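Exoglucanase A (Cellulomonas fimi, PDB 7CBD) hydrolyses beta-1,4-glucosidic linkages of cellulose with inversion of anomeric configuration, releasing cellobiose from non-reducing chain ends, this chain being its family 6 catalytic domain. Local coordinates at residues A[51-56]-A[362-367]; A[304-309]-A[323-328]; A[235-240]-A[268-273]; A[17-22]-A[69-74]. One frame throughout, in Å; residues are numbered along the deposited sequence.

Contact 1 of 4, residues A[51-56]-A[362-367]; sequences AVWMDR and VWIKPP
Trp-53 and Ile-364 meet through the more telling of two hydrogen bonds that join residues 51-56 to residues 362-367. The indole NE1 donates to the backbone O of Ile-364 at 2.8 Å, with an N-H...O angle of 162°. That oxygen lies at the edge of the indole, close to the ring plane, whereas NE1 stands above the plane of the carbonyl. The second bond is backbone to backbone: Ala-51 N reaches Trp-363 O at 3.0 Å.

Apolar contacts fill in around this polar pair. Ile-364 CG2, anti to the backbone N, touches Trp-53 CZ2 at 3.9 Å and Ala-51 CB at 4.0 Å, the indole and the isoleucine side chain crossing at about a right angle. Pro-366 CD approaches NE1 of Trp-53 obliquely at 3.6 Å. An alanine in place of Trp-53 would probably leave the Ile-364 carbonyl without its indole donor and open a gap beside Ile-364 CG2 and Pro-366 CD.

Lys-365 NZ offers the indole at most a weak, long cation-pi attraction; it bonds to Ser-370 O and forms a long, weak ion pair with Asp-371, the predicted nucleophile.

In the family 6 barrel, strand 52-54 runs parallel to strand 87-93, whose Val-92 touches Ala-51, Trp-53 and Ile-364. Residues 362-367 leave strand 358-362, and Trp-21 of helix 19-30 packs on Trp-363 and Pro-366.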
# COMPACT_ATOMS: atom_id res chain seq x y z
N ALA A 51 3.31 -8.42 1.04
CA ALA A 51 2.28 -8.74 2.01
C ALA A 51 1.26 -9.70 1.42
O ALA A 51 0.97 -9.68 0.22
CB ALA A 51 1.57 -7.48 2.48
N VAL A 52 0.70 -10.54 2.29
CA VAL A 52 -0.41 -11.41 1.95
C VAL A 52 -1.70 -10.71 2.33
O VAL A 52 -1.88 -10.29 3.48
CB VAL A 52 -0.28 -12.76 2.66
CG1 VAL A 52 -1.54 -13.59 2.46
CG2 VAL A 52 0.95 -13.50 2.15
N TRP A 53 -2.61 -10.56 1.36
CA TRP A 53 -3.85 -9.82 1.56
C TRP A 53 -4.98 -10.78 1.89
O TRP A 53 -5.30 -11.67 1.10
CB TRP A 53 -4.22 -9.04 0.29
CG TRP A 53 -3.34 -7.86 0.02
CD1 TRP A 53 -1.99 -7.87 -0.23
CD2 TRP A 53 -3.75 -6.49 -0.02
NE1 TRP A 53 -1.54 -6.59 -0.43
CE2 TRP A 53 -2.60 -5.72 -0.30
CE3 TRP A 53 -4.97 -5.83 0.16
CZ2 TRP A 53 -2.64 -4.33 -0.40
CZ3 TRP A 53 -5.00 -4.45 0.05
CH2 TRP A 53 -3.85 -3.72 -0.23
N MET A 54 -5.62 -10.57 3.04
CA MET A 54 -6.90 -11.23 3.33
C MET A 54 -8.01 -10.30 2.83
O MET A 54 -8.68 -9.60 3.59
CB MET A 54 -7.01 -11.54 4.82
CG MET A 54 -6.03 -12.63 5.27
SD MET A 54 -6.39 -14.27 4.60
CE MET A 54 -4.99 -14.56 3.52
N ASP A 55 -8.16 -10.27 1.51
CA ASP A 55 -9.05 -9.29 0.87
C ASP A 55 -10.50 -9.76 0.77
O ASP A 55 -11.33 -9.05 0.22
CB ASP A 55 -8.53 -8.83 -0.50
CG ASP A 55 -8.31 -9.98 -1.48
OD1 ASP A 55 -8.42 -11.15 -1.08
OD2 ASP A 55 -8.03 -9.69 -2.66
N ARG A 56 -10.81 -10.94 1.31
CA ARG A 56 -12.16 -11.46 1.39
C ARG A 56 -12.12 -12.64 2.35
O ARG A 56 -11.05 -13.21 2.60
CB ARG A 56 -12.71 -11.88 0.02
CG ARG A 56 -11.72 -12.67 -0.81
CD ARG A 56 -12.32 -13.04 -2.17
NE ARG A 56 -11.31 -13.38 -3.16
CZ ARG A 56 -11.55 -14.08 -4.27
NH1 ARG A 56 -10.55 -14.33 -5.12
NH2 ARG A 56 -12.77 -14.53 -4.54
N VAL A 362 8.37 -1.40 2.80
CA VAL A 362 7.69 -2.67 2.61
C VAL A 362 7.00 -2.64 1.26
O VAL A 362 6.71 -1.58 0.71
CB VAL A 362 6.65 -2.93 3.73
CG1 VAL A 362 7.34 -3.29 5.03
CG2 VAL A 362 5.79 -1.68 3.93
N TRP A 363 6.74 -3.83 0.72
CA TRP A 363 5.88 -3.99 -0.45
C TRP A 363 4.57 -4.58 0.06
O TRP A 363 4.45 -5.80 0.24
CB TRP A 363 6.51 -4.89 -1.51
CG TRP A 363 7.60 -4.23 -2.28
CD1 TRP A 363 8.11 -2.97 -2.09
CD2 TRP A 363 8.32 -4.80 -3.37
NE1 TRP A 363 9.10 -2.72 -3.02
CE2 TRP A 363 9.26 -3.83 -3.81
CE3 TRP A 363 8.27 -6.03 -4.03
CZ2 TRP A 363 10.14 -4.07 -4.87
CZ3 TRP A 363 9.14 -6.27 -5.08
CH2 TRP A 363 10.07 -5.29 -5.48
N ILE A 364 3.60 -3.70 0.33
CA ILE A 364 2.30 -4.18 0.79
C ILE A 364 1.48 -4.68 -0.39
O ILE A 364 1.12 -5.86 -0.47
CB ILE A 364 1.57 -3.12 1.64
CG1 ILE A 364 2.43 -2.69 2.84
CG2 ILE A 364 0.25 -3.67 2.12
CD1 ILE A 364 2.85 -3.83 3.78
N LYS A 365 1.20 -3.81 -1.35
CA LYS A 365 0.63 -4.28 -2.61
C LYS A 365 1.68 -5.11 -3.34
O LYS A 365 2.84 -4.68 -3.45
CB LYS A 365 0.26 -3.08 -3.47
CG LYS A 365 -0.33 -3.45 -4.82
CD LYS A 365 -1.74 -4.01 -4.68
CE LYS A 365 -2.34 -4.31 -6.05
NZ LYS A 365 -3.78 -4.67 -5.98
N PRO A 366 1.34 -6.30 -3.85
CA PRO A 366 2.34 -7.10 -4.60
C PRO A 366 2.43 -6.63 -6.04
O PRO A 366 1.42 -6.65 -6.76
CB PRO A 366 1.78 -8.53 -4.51
CG PRO A 366 0.72 -8.48 -3.40
CD PRO A 366 0.14 -7.09 -3.55
N PRO A 367 3.61 -6.20 -6.49
CA PRO A 367 3.73 -5.75 -7.88
C PRO A 367 3.25 -6.81 -8.86
O PRO A 367 3.57 -7.99 -8.73
CB PRO A 367 5.23 -5.48 -8.04
CG PRO A 367 5.68 -5.13 -6.64
CD PRO A 367 4.86 -6.00 -5.73

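Contact 2 of 4, residues A[304-309]-A[323-328]; sequences PNRPTS and NRVDRR
Arg-306 and Val-325 meet face-on where residues 304-309 pack against residues 323-328, an example of an arginine used for its flat surface. Val-325 CG1 sits over the centre of one guanidinium face, 3.7 Å from Arg-306 CZ. The two side chains lie side by side and point the same way. Arg-306 CG is anti to the backbone N (chi1 -179°), and the chain stays extended to NE. Beside them, the Pro-307 ring edges onto the backbone where the helix ends: its CG lies 3.5 Å from Arg-324 O, while its CD touches Val-325 CG1 at 4.1 Å. On the remaining flank a water lies within hydrogen-bonding distance of both segments, 2.7 Å from Ser-309 O and 3.0 Å from Asn-323 OD1; OD1 also accepts from Thr-311 N.

The next shell fixes these groups in place. Arg-306 NH1 donates to Trp-301 O, and its guanidinium also makes a cation-pi contact with Tyr-428. Arg-327 bends back so that NH2 bonds to Arg-324 O at 2.7 Å, the same oxygen that Pro-307 touches. Arg-324 NH1 in turn donates to the carbonyls of Asp-326 and Arg-328. Asp-326 OD1 accepts from Arg-328 N, closing an Asx turn, and its carboxylate takes a side-on grip from Arg-328, whose NH2 meets OD2 at 2.8 Å.

Residues 304-309 form a loop between strand 291-295 and helix 316-323, and residues 323-328 start on the last residue of that helix and run on as loop toward strand 347-348.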
# COMPACT_ATOMS: atom_id res chain seq x y z
N PRO A 304 12.61 5.77 -18.82
CA PRO A 304 13.07 6.91 -19.62
C PRO A 304 12.27 8.18 -19.42
O PRO A 304 12.78 9.27 -19.74
CB PRO A 304 12.96 6.40 -21.07
CG PRO A 304 11.97 5.27 -21.00
CD PRO A 304 12.15 4.64 -19.65
N ASN A 305 11.05 8.11 -18.89
CA ASN A 305 10.26 9.32 -18.70
C ASN A 305 10.60 10.05 -17.40
O ASN A 305 10.06 11.14 -17.17
CB ASN A 305 8.76 9.02 -18.75
CG ASN A 305 8.30 8.60 -20.13
OD1 ASN A 305 9.10 8.48 -21.05
ND2 ASN A 305 7.00 8.37 -20.28
N ARG A 306 11.46 9.50 -16.57
CA ARG A 306 11.80 10.17 -15.31
C ARG A 306 12.71 11.36 -15.59
O ARG A 306 13.78 11.18 -16.20
CB ARG A 306 12.49 9.20 -14.36
CG ARG A 306 12.85 9.82 -13.01
CD ARG A 306 13.68 8.88 -12.17
NE ARG A 306 13.97 9.39 -10.83
CZ ARG A 306 13.19 9.20 -9.77
NH1 ARG A 306 12.05 8.52 -9.88
NH2 ARG A 306 13.55 9.69 -8.59
N PRO A 307 12.35 12.57 -15.19
CA PRO A 307 13.26 13.70 -15.40
C PRO A 307 14.50 13.52 -14.55
O PRO A 307 14.45 13.00 -13.43
CB PRO A 307 12.43 14.91 -14.95
CG PRO A 307 11.41 14.36 -14.02
CD PRO A 307 11.11 12.97 -14.49
N THR A 308 15.64 13.91 -15.12
CA THR A 308 16.94 13.70 -14.48
C THR A 308 17.60 14.99 -14.03
O THR A 308 18.58 14.93 -13.28
CB THR A 308 17.88 12.94 -15.43
OG1 THR A 308 17.82 13.52 -16.73
CG2 THR A 308 17.49 11.47 -15.51
N SER A 309 17.11 16.15 -14.47
CA SER A 309 17.64 17.43 -14.03
C SER A 309 16.53 18.46 -14.15
O SER A 309 15.53 18.24 -14.83
CB SER A 309 18.87 17.85 -14.83
OG SER A 309 18.54 18.02 -16.19
N ASN A 323 9.23 18.65 -14.07
CA ASN A 323 10.18 18.25 -13.04
C ASN A 323 9.66 17.21 -12.05
O ASN A 323 10.46 16.66 -11.30
CB ASN A 323 10.69 19.49 -12.28
CG ASN A 323 11.56 20.37 -13.16
OD1 ASN A 323 12.46 19.88 -13.84
ND2 ASN A 323 11.29 21.67 -13.16
N ARG A 324 8.36 16.93 -12.04
CA ARG A 324 7.83 15.90 -11.16
C ARG A 324 8.13 14.51 -11.70
O ARG A 324 8.04 14.27 -12.91
CB ARG A 324 6.32 16.08 -10.98
CG ARG A 324 5.45 15.99 -12.25
CD ARG A 324 4.02 16.28 -11.85
NE ARG A 324 3.09 16.70 -12.90
CZ ARG A 324 2.25 15.88 -13.53
NH1 ARG A 324 2.28 14.58 -13.31
NH2 ARG A 324 1.39 16.38 -14.41
N VAL A 325 8.49 13.60 -10.79
CA VAL A 325 8.67 12.21 -11.21
C VAL A 325 7.34 11.48 -11.27
O VAL A 325 7.16 10.58 -12.09
CB VAL A 325 9.73 11.46 -10.39
CG1 VAL A 325 11.06 12.20 -10.42
CG2 VAL A 325 9.27 11.22 -8.97
N ASP A 326 6.38 11.84 -10.41
CA ASP A 326 5.04 11.28 -10.51
C ASP A 326 4.43 11.75 -11.83
O ASP A 326 4.18 12.95 -11.99
CB ASP A 326 4.20 11.76 -9.33
CG ASP A 326 2.86 11.05 -9.22
OD1 ASP A 326 2.31 10.59 -10.25
OD2 ASP A 326 2.34 10.97 -8.09
N ARG A 327 4.22 10.83 -12.76
CA ARG A 327 3.74 11.18 -14.10
C ARG A 327 2.23 11.01 -14.26
O ARG A 327 1.73 11.07 -15.38
CB ARG A 327 4.48 10.37 -15.18
CG ARG A 327 6.01 10.45 -15.13
CD ARG A 327 6.54 11.87 -15.08
NE ARG A 327 6.05 12.68 -16.19
CZ ARG A 327 6.20 14.00 -16.29
NH1 ARG A 327 5.69 14.64 -17.33
NH2 ARG A 327 6.83 14.68 -15.34
N ARG A 328 1.50 10.81 -13.17
CA ARG A 328 0.06 10.64 -13.27
C ARG A 328 -0.61 11.91 -13.78
O ARG A 328 -0.07 13.02 -13.71
CB ARG A 328 -0.52 10.29 -11.91
CG ARG A 328 -0.27 8.86 -11.50
CD ARG A 328 -0.93 8.56 -10.18
NE ARG A 328 -0.21 9.20 -9.09
CZ ARG A 328 -0.49 9.00 -7.80
NH1 ARG A 328 -1.51 8.23 -7.45
NH2 ARG A 328 0.25 9.58 -6.87
O HOH W 1 13.19 18.04 -16.16

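Contact 3 of 4, residues A[235-240]-A[268-273]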
# COMPACT_ATOMS: atom_id res chain seq x y z
N ASN A 235 -0.73 2.45 -3.64
CA ASN A 235 -0.67 3.69 -4.38
C ASN A 235 0.72 3.85 -4.99
O ASN A 235 1.56 2.95 -4.92
CB ASN A 235 -1.09 4.89 -3.51
CG ASN A 235 -1.75 6.00 -4.32
OD1 ASN A 235 -1.08 6.80 -4.96
ND2 ASN A 235 -3.08 6.03 -4.31
N THR A 236 0.93 5.00 -5.63
CA THR A 236 2.12 5.24 -6.42
C THR A 236 2.80 6.56 -6.10
O THR A 236 3.79 6.90 -6.77
CB THR A 236 1.82 5.17 -7.93
OG1 THR A 236 0.82 6.14 -8.26
CG2 THR A 236 1.30 3.79 -8.30
N THR A 237 2.33 7.31 -5.11
CA THR A 237 2.94 8.60 -4.83
C THR A 237 4.42 8.40 -4.50
O THR A 237 4.75 7.51 -3.71
CB THR A 237 2.21 9.24 -3.66
OG1 THR A 237 0.84 9.42 -4.04
CG2 THR A 237 2.83 10.59 -3.32
N PRO A 238 5.33 9.16 -5.11
CA PRO A 238 6.76 8.85 -4.98
C PRO A 238 7.25 8.94 -3.55
O PRO A 238 6.73 9.70 -2.72
CB PRO A 238 7.46 9.89 -5.86
CG PRO A 238 6.44 10.91 -6.16
CD PRO A 238 5.10 10.25 -6.07
N LEU A 239 8.30 8.17 -3.27
CA LEU A 239 8.99 8.26 -2.00
C LEU A 239 9.55 9.67 -1.81
O LEU A 239 9.35 10.29 -0.76
CB LEU A 239 10.10 7.21 -1.96
CG LEU A 239 10.83 7.06 -0.64
CD1 LEU A 239 9.87 6.60 0.46
CD2 LEU A 239 11.99 6.09 -0.78
N GLU A 240 10.25 10.18 -2.82
CA GLU A 240 10.78 11.53 -2.83
C GLU A 240 10.60 12.12 -4.22
O GLU A 240 10.67 11.41 -5.22
CB GLU A 240 12.27 11.58 -2.47
CG GLU A 240 12.57 11.34 -1.01
CD GLU A 240 13.95 11.82 -0.60
OE1 GLU A 240 14.93 11.18 -1.02
OE2 GLU A 240 14.04 12.83 0.13
N PHE A 268 4.63 16.76 -1.25
CA PHE A 268 4.81 16.26 -2.61
C PHE A 268 5.21 14.80 -2.65
O PHE A 268 5.26 14.21 -3.74
CB PHE A 268 5.94 17.03 -3.31
CG PHE A 268 5.65 18.49 -3.60
CD1 PHE A 268 4.43 19.09 -3.30
CD2 PHE A 268 6.63 19.26 -4.21
CE1 PHE A 268 4.22 20.43 -3.59
CE2 PHE A 268 6.42 20.59 -4.51
CZ PHE A 268 5.22 21.18 -4.20
N ASP A 269 5.55 14.20 -1.52
CA ASP A 269 6.07 12.84 -1.52
C ASP A 269 5.85 12.22 -0.15
O ASP A 269 5.40 12.88 0.79
CB ASP A 269 7.54 12.79 -1.95
CG ASP A 269 8.44 13.66 -1.09
OD1 ASP A 269 8.30 13.61 0.15
OD2 ASP A 269 9.32 14.36 -1.65
N GLU A 270 6.16 10.93 -0.05
CA GLU A 270 5.79 10.17 1.14
C GLU A 270 6.79 10.33 2.27
O GLU A 270 6.42 10.16 3.43
CB GLU A 270 5.56 8.70 0.78
CG GLU A 270 4.36 8.49 -0.14
CD GLU A 270 3.06 9.00 0.47
OE1 GLU A 270 2.52 8.33 1.37
OE2 GLU A 270 2.57 10.08 0.06
N ILE A 271 8.05 10.65 1.97
CA ILE A 271 8.98 11.03 3.04
C ILE A 271 8.44 12.24 3.78
O ILE A 271 8.37 12.26 5.02
CB ILE A 271 10.39 11.27 2.48
CG1 ILE A 271 11.04 9.94 2.05
CG2 ILE A 271 11.27 12.00 3.50
CD1 ILE A 271 11.16 8.92 3.16
N ASP A 272 8.04 13.27 3.05
CA ASP A 272 7.52 14.46 3.71
C ASP A 272 6.19 14.17 4.40
O ASP A 272 5.93 14.69 5.49
CB ASP A 272 7.40 15.60 2.70
CG ASP A 272 8.75 16.05 2.16
OD1 ASP A 272 9.79 15.70 2.77
OD2 ASP A 272 8.79 16.74 1.12
N TYR A 273 5.36 13.33 3.79
CA TYR A 273 4.06 13.02 4.36
C TYR A 273 4.19 12.24 5.67
O TYR A 273 3.51 12.55 6.65
CB TYR A 273 3.21 12.25 3.33
CG TYR A 273 1.86 11.85 3.87
CD1 TYR A 273 0.94 12.81 4.28
CD2 TYR A 273 1.51 10.51 3.98
CE1 TYR A 273 -0.29 12.44 4.79
CE2 TYR A 273 0.29 10.13 4.50
CZ TYR A 273 -0.60 11.10 4.90
OH TYR A 273 -1.82 10.75 5.43
O HOH W 2 11.61 14.42 0.85
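Glu-270 N donates to Pro-238 O and Ile-271 N to Leu-239 O, each at 3.0 Å, so the loop 235-240 satisfies two first-turn amides of helix 270-283. The second bond is the straighter, at 165°, and both donors lie in the planes of the carbonyls they meet.

Asp-269 is the N-cap of this helix: its OD1 takes Asp-272 N at 2.9 Å. OD2 of the same carboxylate accepts from Glu-241 N, so one side chain both caps the helix and ties down the chain just after Glu-240. CG of Asp-269 stands between the backbone N and the carbonyl carbon (chi1 57°), which sets it 3.5 Å from Leu-239 O. An alanine here would probably leave Asp-272 N without its cap and Glu-241 N without this acceptor, weakening the join between loop and helix start.

Side chains pack around these bonds. Leu-239 CD1 touches Ile-271 CD1, and Leu-239 also reaches Val-294 and Phe-361 on the neighbouring strands. The methyl CG2 of Thr-237, anti to its backbone N, rests against Glu-270 OE2, which is bonded to Ser-196 OG; Thr-237 OG1 is engaged by His-195.

At the solvent side a water lies 3.0 Å from Glu-240 OE2 and 2.9 Å from Asp-272 OD1, between two carboxylates whose oxygens OE2 and OD1 are 5.8 Å apart.

Contact 4 of 4, residues A[17-22]-A[69-74]; sequences VNPTWA and LKFHLD
Asn-18 and His-72 are brought together by different chi1 wells. Asn-18 CG is anti to the backbone N (chi1 176°), while His-72 CG is anti to the carbonyl carbon (chi1 -66°), and the amide and the imidazole meet with their planes 84° apart. Asn-18 OD1 lies at the edge of the imidazole, near its plane, 3.2 Å from CE1. This is a close approach of a polarised C-H to an oxygen. The imidazole ND1 has its hydrogen bond with Tyr-16 OH, which would help fix the rotation of the ring and keep CE1 turned to the amide.

The same OD1 also serves helix 19-30. Asn-18 occupies the N-cap position: Thr-20 N donates to Asn-18 OD1 at 2.9 Å, and a weak bond comes from the next amide, that of Trp-21. The Thr-20 donor sits above the amide plane. The contact therefore sets the capped start of one helix against the first turns of another, helix 69-83, among the helices that surround the barrel of the family 6 domain. Val-52 of strand 52-54 touches both Asn-18 and His-72 from the barrel side, and Phe-89 of strand 87-93 also packs on His-72.

Toward the outside, Phe-71 takes over. Its CE2 comes within 3.6 Å of Thr-20 OG1, obliquely to the ring, and its CZ meets Pro-19 CG at 4.0 Å, with the proline and phenylalanine side chains sliding past each other in opposite directions. Within helix 69-83, Phe-71 CD2 lies over the centre of one imidazole face of His-72, 3.7 Å above its plane.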
# COMPACT_ATOMS: atom_id res chain seq x y z
N VAL A 17 8.73 -14.00 2.32
CA VAL A 17 8.58 -14.01 0.87
C VAL A 17 7.49 -15.01 0.50
O VAL A 17 7.55 -16.18 0.89
CB VAL A 17 9.92 -14.33 0.18
CG1 VAL A 17 9.76 -14.37 -1.33
CG2 VAL A 17 10.96 -13.29 0.57
N ASN A 18 6.49 -14.54 -0.25
CA ASN A 18 5.31 -15.31 -0.59
C ASN A 18 5.60 -16.20 -1.80
O ASN A 18 5.76 -15.68 -2.91
CB ASN A 18 4.16 -14.33 -0.87
CG ASN A 18 2.90 -15.01 -1.35
OD1 ASN A 18 2.85 -16.22 -1.54
ND2 ASN A 18 1.85 -14.22 -1.53
N PRO A 19 5.68 -17.52 -1.63
CA PRO A 19 6.04 -18.38 -2.77
C PRO A 19 5.01 -18.40 -3.88
O PRO A 19 5.37 -18.67 -5.03
CB PRO A 19 6.21 -19.77 -2.13
CG PRO A 19 5.33 -19.72 -0.93
CD PRO A 19 5.37 -18.30 -0.42
N THR A 20 3.74 -18.11 -3.57
CA THR A 20 2.72 -18.08 -4.61
C THR A 20 2.92 -16.87 -5.52
O THR A 20 2.89 -16.99 -6.75
CB THR A 20 1.34 -18.05 -3.96
OG1 THR A 20 1.24 -19.14 -3.03
CG2 THR A 20 0.23 -18.19 -5.02
N TRP A 21 3.16 -15.70 -4.93
CA TRP A 21 3.46 -14.52 -5.73
C TRP A 21 4.80 -14.68 -6.45
O TRP A 21 4.92 -14.32 -7.63
CB TRP A 21 3.43 -13.27 -4.86
CG TRP A 21 3.87 -12.03 -5.57
CD1 TRP A 21 3.11 -11.22 -6.38
CD2 TRP A 21 5.18 -11.45 -5.53
NE1 TRP A 21 3.88 -10.17 -6.85
CE2 TRP A 21 5.15 -10.29 -6.35
CE3 TRP A 21 6.38 -11.80 -4.90
CZ2 TRP A 21 6.27 -9.48 -6.52
CZ3 TRP A 21 7.49 -11.00 -5.08
CH2 TRP A 21 7.43 -9.85 -5.89
N ALA A 22 5.80 -15.25 -5.77
CA ALA A 22 7.08 -15.49 -6.43
C ALA A 22 6.90 -16.35 -7.67
O ALA A 22 7.52 -16.09 -8.71
CB ALA A 22 8.06 -16.14 -5.45
N LEU A 69 -4.50 -18.66 4.76
CA LEU A 69 -3.61 -18.01 5.72
C LEU A 69 -2.69 -19.01 6.42
O LEU A 69 -1.52 -18.71 6.66
CB LEU A 69 -4.46 -17.22 6.73
CG LEU A 69 -3.69 -16.51 7.84
CD1 LEU A 69 -2.62 -15.57 7.27
CD2 LEU A 69 -4.67 -15.75 8.73
N LYS A 70 -3.20 -20.20 6.75
CA LYS A 70 -2.36 -21.16 7.46
C LYS A 70 -1.13 -21.54 6.63
O LYS A 70 -0.03 -21.67 7.17
CB LYS A 70 -3.16 -22.41 7.82
CG LYS A 70 -2.29 -23.54 8.41
CD LYS A 70 -3.15 -24.69 8.93
CE LYS A 70 -2.45 -26.05 8.87
NZ LYS A 70 -1.13 -26.09 9.54
N PHE A 71 -1.32 -21.73 5.32
CA PHE A 71 -0.22 -22.01 4.41
C PHE A 71 0.90 -20.99 4.59
O PHE A 71 2.07 -21.36 4.77
CB PHE A 71 -0.77 -22.00 2.98
CG PHE A 71 0.28 -21.99 1.89
CD1 PHE A 71 0.94 -23.15 1.53
CD2 PHE A 71 0.55 -20.82 1.19
CE1 PHE A 71 1.88 -23.14 0.50
CE2 PHE A 71 1.48 -20.80 0.16
CZ PHE A 71 2.15 -21.96 -0.18
N HIS A 72 0.56 -19.70 4.59
CA HIS A 72 1.57 -18.66 4.71
C HIS A 72 2.21 -18.62 6.09
O HIS A 72 3.43 -18.43 6.20
CB HIS A 72 0.96 -17.30 4.35
CG HIS A 72 0.55 -17.21 2.92
ND1 HIS A 72 1.46 -17.19 1.89
CD2 HIS A 72 -0.68 -17.17 2.35
CE1 HIS A 72 0.81 -17.13 0.74
NE2 HIS A 72 -0.49 -17.12 0.99
N LEU A 73 1.42 -18.79 7.15
CA LEU A 73 1.99 -18.79 8.49
C LEU A 73 2.97 -19.95 8.67
O LEU A 73 4.07 -19.77 9.23
CB LEU A 73 0.88 -18.84 9.53
CG LEU A 73 -0.01 -17.59 9.56
CD1 LEU A 73 -1.26 -17.88 10.37
CD2 LEU A 73 0.76 -16.43 10.17
N ASP A 74 2.61 -21.14 8.19
CA ASP A 74 3.52 -22.28 8.24
C ASP A 74 4.78 -22.01 7.42
O ASP A 74 5.90 -22.33 7.86
CB ASP A 74 2.82 -23.53 7.71
CG ASP A 74 1.72 -24.03 8.63
OD1 ASP A 74 1.69 -23.67 9.83
OD2 ASP A 74 0.87 -24.80 8.13

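Two pairs of touching contacts emerge. Contacts 1 and 4, with centres 11 Å apart, interlock in sequence and in space: Trp-21 NE1 probably bonds to Pro-367 O at 2.9 Å, and Val-52 CG1 packs on His-72 CD2. Contacts 2 and 3, centred 14 Å apart, follow one another along the chain and are joined by Arg-328, NH2 to Thr-237 OG1 and NH1 to Asn-235 OD1, each a probable hydrogen bond at 2.9 Å. Contact 1 lies nearest the predicted catalytic residues: the Lys-365 side chain is about 3 Å from that of Asp-371, and Trp-53 about 8 Å from Asp-149. In contact 3, Thr-237 is about 11 Å from Asp-371.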